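Local coordinates for protein succinate dehydrogenase subunit A (Mycolicibacterium smegmatis, PDB 7D6V) that probably oxidises succinate as the FAD-carrying flavoprotein subunit of a membrane-bound mycobacterial succinate dehydrogenase that passes electrons toward quinone, at residues A87-H90 against A91-P95; A439-G442 against A443-V447; D608-G611 against C612-L615. All coordinates share one frame; numbering follows the deposited sequence.

Contact 1: A87-H90 against A91-P95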
loop_
_atom_site.group_PDB
_atom_site.type_symbol
_atom_site.label_atom_id
_atom_site.label_comp_id
_atom_site.label_asym_id
_atom_site.label_seq_id
_atom_site.Cartn_x
_atom_site.Cartn_y
_atom_site.Cartn_z
ATOM N N ALA A 87 -28.830 -0.801 10.592
ATOM C CA ALA A 87 -28.545 0.562 10.158
ATOM C C ALA A 87 -28.511 1.521 11.340
ATOM O O ALA A 87 -27.596 2.342 11.459
ATOM C CB ALA A 87 -29.583 1.005 9.128
ATOM N N GLU A 88 -29.496 1.419 12.234
ATOM C CA GLU A 88 -29.524 2.281 13.412
ATOM C C GLU A 88 -28.314 2.040 14.299
ATOM O O GLU A 88 -27.695 2.989 14.801
ATOM C CB GLU A 88 -30.810 2.041 14.198
ATOM C CG GLU A 88 -30.787 2.605 15.603
ATOM C CD GLU A 88 -31.780 1.923 16.517
ATOM O OE1 GLU A 88 -32.174 0.778 16.219
ATOM O OE2 GLU A 88 -32.170 2.532 17.532
ATOM N N LEU A 89 -27.953 0.774 14.490
ATOM C CA LEU A 89 -26.860 0.434 15.384
ATOM C C LEU A 89 -25.528 0.907 14.813
ATOM O O LEU A 89 -24.687 1.448 15.541
ATOM C CB LEU A 89 -26.888 -1.075 15.611
ATOM C CG LEU A 89 -26.150 -1.778 16.731
ATOM C CD1 LEU A 89 -26.718 -1.307 18.045
ATOM C CD2 LEU A 89 -26.384 -3.261 16.569
ATOM N N HIS A 90 -25.345 0.754 13.499
ATOM C CA HIS A 90 -24.161 1.286 12.834
ATOM C C HIS A 90 -24.110 2.803 12.921
ATOM O O HIS A 90 -23.038 3.382 13.122
ATOM C CB HIS A 90 -24.143 0.835 11.376
ATOM C CG HIS A 90 -23.138 1.548 10.529
ATOM N ND1 HIS A 90 -23.436 2.697 9.829
ATOM C CD2 HIS A 90 -21.848 1.258 10.239
ATOM C CE1 HIS A 90 -22.369 3.093 9.158
ATOM N NE2 HIS A 90 -21.393 2.237 9.390
ATOM N N ALA A 91 -25.256 3.466 12.758
ATOM C CA ALA A 91 -25.278 4.921 12.827
ATOM C C ALA A 91 -24.868 5.416 14.205
ATOM O O ALA A 91 -24.084 6.364 14.322
ATOM C CB ALA A 91 -26.666 5.445 12.462
ATOM N N GLN A 92 -25.374 4.788 15.262
ATOM C CA GLN A 92 -25.089 5.299 16.595
ATOM C C GLN A 92 -23.825 4.720 17.220
ATOM O O GLN A 92 -23.434 5.172 18.299
ATOM C CB GLN A 92 -26.280 5.072 17.531
ATOM C CG GLN A 92 -26.713 3.644 17.700
ATOM C CD GLN A 92 -28.127 3.538 18.228
ATOM O OE1 GLN A 92 -28.824 4.540 18.363
ATOM N NE2 GLN A 92 -28.558 2.320 18.534
ATOM N N GLU A 93 -23.163 3.757 16.579
ATOM C CA GLU A 93 -21.914 3.224 17.108
ATOM C C GLU A 93 -20.702 3.515 16.234
ATOM O O GLU A 93 -19.588 3.143 16.611
ATOM C CB GLU A 93 -22.036 1.714 17.326
ATOM C CG GLU A 93 -23.083 1.322 18.345
ATOM C CD GLU A 93 -23.106 -0.164 18.601
ATOM O OE1 GLU A 93 -22.364 -0.894 17.914
ATOM O OE2 GLU A 93 -23.861 -0.605 19.491
ATOM N N ALA A 94 -20.878 4.161 15.088
ATOM C CA ALA A 94 -19.770 4.415 14.172
ATOM C C ALA A 94 -18.730 5.396 14.716
ATOM O O ALA A 94 -17.531 5.134 14.570
ATOM C CB ALA A 94 -20.294 4.911 12.822
ATOM N N PRO A 95 -19.115 6.534 15.313
ATOM C CA PRO A 95 -18.083 7.462 15.809
ATOM C C PRO A 95 -17.167 6.864 16.863
ATOM O O PRO A 95 -15.977 7.198 16.894
ATOM C CB PRO A 95 -18.905 8.626 16.374
ATOM C CG PRO A 95 -20.187 8.558 15.662
ATOM C CD PRO A 95 -20.462 7.111 15.478
#
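A91 and Q92 each give their backbone N-H to a carbonyl one turn back, A91 N lying 2.9 Å from A87 O and Q92 N 3.0 Å from E88 O, both regular alpha-helical bonds. The next donor is held less firmly: E93 N has weak bonds to L89 O at 3.0 Å and to H90 O at 3.5 Å. The polar ends of E88, H90 and E93 find their partners outside the two segments. E88 forms salt bridges through OE1 with R85 and through OE2 with R606. Q92, with CG wedged between its backbone N and carbonyl carbon (chi1 58°), brings its amide across E88; Q92 NE2 sits 3.7 Å from E88 CG, the amide and carboxylate planes are turned 45° apart, and the two side chains pack without a hydrogen bond. L89 and E93 run side by side, and E93 OE2 forms a salt bridge with R438. H90 NE2 is hydrogen-bonded to S430 OG, while A94 CB lies over one face of the imidazole; a small methyl suits this buried place beside a ring. P95 has no N-H to offer the preceding turn, and the helix bends there: a proline-kinked alpha-helix, whose H90 side chain lies about 9 Å from the FAD.

Contact 2: A439-G442 against A443-V447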
loop_
_atom_site.group_PDB
_atom_site.type_symbol
_atom_site.label_atom_id
_atom_site.label_comp_id
_atom_site.label_asym_id
_atom_site.label_seq_id
_atom_site.Cartn_x
_atom_site.Cartn_y
_atom_site.Cartn_z
ATOM N N ALA A 439 -19.556 -8.918 16.368
ATOM C CA ALA A 439 -19.367 -10.346 16.137
ATOM C C ALA A 439 -18.421 -10.957 17.159
ATOM O O ALA A 439 -18.680 -12.051 17.674
ATOM C CB ALA A 439 -18.844 -10.581 14.721
ATOM N N GLY A 440 -17.316 -10.273 17.461
ATOM C CA GLY A 440 -16.421 -10.768 18.494
ATOM C C GLY A 440 -17.099 -10.873 19.844
ATOM O O GLY A 440 -16.937 -11.866 20.560
ATOM N N LEU A 441 -17.895 -9.862 20.201
ATOM C CA LEU A 441 -18.572 -9.891 21.492
ATOM C C LEU A 441 -19.631 -10.989 21.533
ATOM O O LEU A 441 -19.808 -11.650 22.564
ATOM C CB LEU A 441 -19.178 -8.518 21.783
ATOM C CG LEU A 441 -19.793 -8.219 23.152
ATOM C CD1 LEU A 441 -19.703 -6.729 23.414
ATOM C CD2 LEU A 441 -21.238 -8.677 23.248
ATOM N N GLY A 442 -20.340 -11.204 20.424
ATOM C CA GLY A 442 -21.322 -12.274 20.383
ATOM C C GLY A 442 -20.690 -13.646 20.485
ATOM O O GLY A 442 -21.216 -14.535 21.161
ATOM N N ALA A 443 -19.547 -13.837 19.823
ATOM C CA ALA A 443 -18.815 -15.090 19.959
ATOM C C ALA A 443 -18.360 -15.312 21.395
ATOM O O ALA A 443 -18.457 -16.428 21.919
ATOM C CB ALA A 443 -17.621 -15.105 19.007
ATOM N N ALA A 444 -17.858 -14.259 22.048
ATOM C CA ALA A 444 -17.434 -14.395 23.439
ATOM C C ALA A 444 -18.604 -14.759 24.346
ATOM O O ALA A 444 -18.476 -15.622 25.224
ATOM C CB ALA A 444 -16.767 -13.105 23.911
ATOM N N ASP A 445 -19.756 -14.113 24.147
ATOM C CA ASP A 445 -20.937 -14.444 24.938
ATOM C C ASP A 445 -21.366 -15.888 24.716
ATOM O O ASP A 445 -21.706 -16.598 25.672
ATOM C CB ASP A 445 -22.084 -13.496 24.596
ATOM C CG ASP A 445 -21.878 -12.107 25.149
ATOM O OD1 ASP A 445 -20.919 -11.903 25.923
ATOM O OD2 ASP A 445 -22.680 -11.215 24.810
ATOM N N TYR A 446 -21.363 -16.338 23.459
ATOM C CA TYR A 446 -21.764 -17.708 23.162
ATOM C C TYR A 446 -20.822 -18.710 23.816
ATOM O O TYR A 446 -21.267 -19.722 24.367
ATOM C CB TYR A 446 -21.817 -17.916 21.648
ATOM C CG TYR A 446 -22.073 -19.341 21.219
ATOM C CD1 TYR A 446 -21.032 -20.165 20.818
ATOM C CD2 TYR A 446 -23.358 -19.860 21.206
ATOM C CE1 TYR A 446 -21.264 -21.464 20.426
ATOM C CE2 TYR A 446 -23.598 -21.157 20.816
ATOM C CZ TYR A 446 -22.550 -21.954 20.425
ATOM O OH TYR A 446 -22.793 -23.248 20.035
ATOM N N VAL A 447 -19.516 -18.441 23.769
ATOM C CA VAL A 447 -18.549 -19.375 24.338
ATOM C C VAL A 447 -18.665 -19.418 25.858
ATOM O O VAL A 447 -18.575 -20.490 26.467
ATOM C CB VAL A 447 -17.127 -19.011 23.879
ATOM C CG1 VAL A 447 -16.094 -19.801 24.657
ATOM C CG2 VAL A 447 -16.981 -19.275 22.394
#
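L441 lays its CD2 methyl against the carboxylate of D445 one helical turn on, the two side chains crossing at a slant. Leucine's CG stands opposite its own backbone N (chi1 -172°), while D445 turns its CG the other way, beside its backbone N (chi1 -73°). The methyl lies near the carboxylate without bonding to it. The main chain does the binding: A443 N to A439 O, A444 N to G440 O, D445 N to L441 O and Y446 N to G442 O, all 2.9 to 3.0 Å, are four consecutive links of a regular alpha-helix. Small residues suit the buried sides of helix 427-448. The methyls of A439 and A443 both rest on V206 of the parallel sheet, and A443 also meets F409; A444 touches R30 of helix 18-30. G440 and G442, also buried, add no bulk at all. D445 is exposed, where water can solvate its charge. The chemistry thus divides the work: peptide groups satisfy one another inside the helix, the methyls of A439 and A443 give a slim apolar surface to the sheet, and the side chains of L441 and D445 meet only by van der Waals contact, the pair's bond being the main-chain one.

Contact 3: D608-G611 against C612-L615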
loop_
_atom_site.group_PDB
_atom_site.type_symbol
_atom_site.label_atom_id
_atom_site.label_comp_id
_atom_site.label_asym_id
_atom_site.label_seq_id
_atom_site.Cartn_x
_atom_site.Cartn_y
_atom_site.Cartn_z
ATOM N N ASP A 608 -38.578 4.658 14.749
ATOM C CA ASP A 608 -37.702 5.132 13.685
ATOM C C ASP A 608 -38.566 5.499 12.486
ATOM O O ASP A 608 -38.304 5.098 11.352
ATOM C CB ASP A 608 -36.661 4.075 13.314
ATOM C CG ASP A 608 -35.657 3.827 14.416
ATOM O OD1 ASP A 608 -35.185 4.806 15.026
ATOM O OD2 ASP A 608 -35.335 2.648 14.668
ATOM N N LEU A 609 -39.583 6.304 12.758
ATOM C CA LEU A 609 -40.541 6.885 11.832
ATOM C C LEU A 609 -40.534 8.389 12.040
ATOM O O LEU A 609 -41.552 9.030 12.306
ATOM C CB LEU A 609 -41.924 6.278 12.031
ATOM C CG LEU A 609 -42.050 4.765 11.819
ATOM C CD1 LEU A 609 -43.389 4.272 12.340
ATOM C CD2 LEU A 609 -41.884 4.396 10.357
ATOM N N LEU A 610 -39.321 8.939 11.968
ATOM C CA LEU A 610 -38.926 10.189 12.604
ATOM C C LEU A 610 -39.902 11.343 12.398
ATOM O O LEU A 610 -40.458 11.884 13.360
ATOM C CB LEU A 610 -37.541 10.561 12.067
ATOM C CG LEU A 610 -36.570 9.376 12.001
ATOM C CD1 LEU A 610 -35.380 9.671 11.106
ATOM C CD2 LEU A 610 -36.101 8.990 13.393
ATOM N N GLY A 611 -40.126 11.728 11.150
ATOM C CA GLY A 611 -40.804 12.977 10.856
ATOM C C GLY A 611 -40.010 13.740 9.820
ATOM O O GLY A 611 -40.574 14.436 8.972
ATOM N N CYS A 612 -38.681 13.626 9.903
ATOM C CA CYS A 612 -37.854 13.842 8.725
ATOM C C CYS A 612 -38.019 12.685 7.750
ATOM O O CYS A 612 -37.848 12.859 6.538
ATOM C CB CYS A 612 -36.390 14.011 9.127
ATOM S SG CYS A 612 -35.308 14.570 7.794
ATOM N N PHE A 613 -38.333 11.496 8.270
ATOM C CA PHE A 613 -39.066 10.509 7.495
ATOM C C PHE A 613 -40.510 10.974 7.435
ATOM O O PHE A 613 -41.307 10.633 8.311
ATOM C CB PHE A 613 -38.988 9.111 8.113
ATOM C CG PHE A 613 -37.710 8.379 7.825
ATOM C CD1 PHE A 613 -36.856 8.806 6.830
ATOM C CD2 PHE A 613 -37.371 7.251 8.552
ATOM C CE1 PHE A 613 -35.684 8.127 6.572
ATOM C CE2 PHE A 613 -36.203 6.572 8.300
ATOM C CZ PHE A 613 -35.359 7.009 7.310
ATOM N N GLU A 614 -40.849 11.777 6.434
ATOM C CA GLU A 614 -42.218 12.227 6.273
ATOM C C GLU A 614 -43.068 11.118 5.667
ATOM O O GLU A 614 -42.560 10.125 5.144
ATOM C CB GLU A 614 -42.275 13.467 5.383
ATOM C CG GLU A 614 -41.779 14.730 6.043
ATOM C CD GLU A 614 -40.307 14.958 5.797
ATOM O OE1 GLU A 614 -39.749 14.291 4.903
ATOM O OE2 GLU A 614 -39.710 15.800 6.501
ATOM N N LEU A 615 -44.387 11.295 5.750
ATOM C CA LEU A 615 -45.281 10.406 5.019
ATOM C C LEU A 615 -45.068 10.531 3.518
ATOM O O LEU A 615 -45.212 9.550 2.783
ATOM C CB LEU A 615 -46.738 10.695 5.370
ATOM C CG LEU A 615 -47.220 10.273 6.751
ATOM C CD1 LEU A 615 -48.642 10.748 6.967
ATOM C CD2 LEU A 615 -47.132 8.767 6.878
#
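An inverse gamma turn centred on F613, just ahead of the short helix 615-618 with E614 at its N-cap position, lies where the F613 ring packs on L610. The turn is closed by E614 N and C612 O, 3.2 Å apart in a weak hydrogen bond, and is joined to the preceding residues by a second weak one, G611 N to F613 O at 3.3 Å. Over one face of the ring sits the L610 methyl CD1, 4.2 Å from the centroid and 17° off the ring normal, a CH-pi contact displaced toward the rim. Another neighbour approaches the edge, near the ring plane: D608 O, 3.7 Å from F613 CD2, where the slightly positive ring hydrogens can meet a carbonyl oxygen. With its CG beside its backbone N (chi1 -80°), F613 places the ring beside L610 and D608. The ring also meets F80 edge-to-face, which suits a bulky aromatic in a buried place. G611 has a positive phi of 131°, at which a CB would collide with the carbonyl oxygen of L610, so its lack of a side chain permits the bend. With both backbone bonds weak, the irregular turn probably owes much of its shape to the apolar packing of F613.

In the fold
Along the chain the three contacts come in series: contact 1 on helix 84-102, contact 2 on helix 427-448, contact 3 in the loop between strand 594-597 and helix 615-618. Contacts 1 and 2 have centres 19 Å apart and do not touch, yet their helices meet, since L89, H90 and E93 pack on the earlier part of helix 427-448. Contacts 1 and 3 have centres 18 Å apart; between them E88 OE1 and D608 OD2 come close as like charges, which R606, a partner of both carboxylates though only weakly of D608, probably eases. Contacts 2 and 3 have centres 34 Å apart. Helix 84-102 therefore links the 608-615 loop to the helix that backs the parallel sheet of the probable Rossmann-type FAD fold.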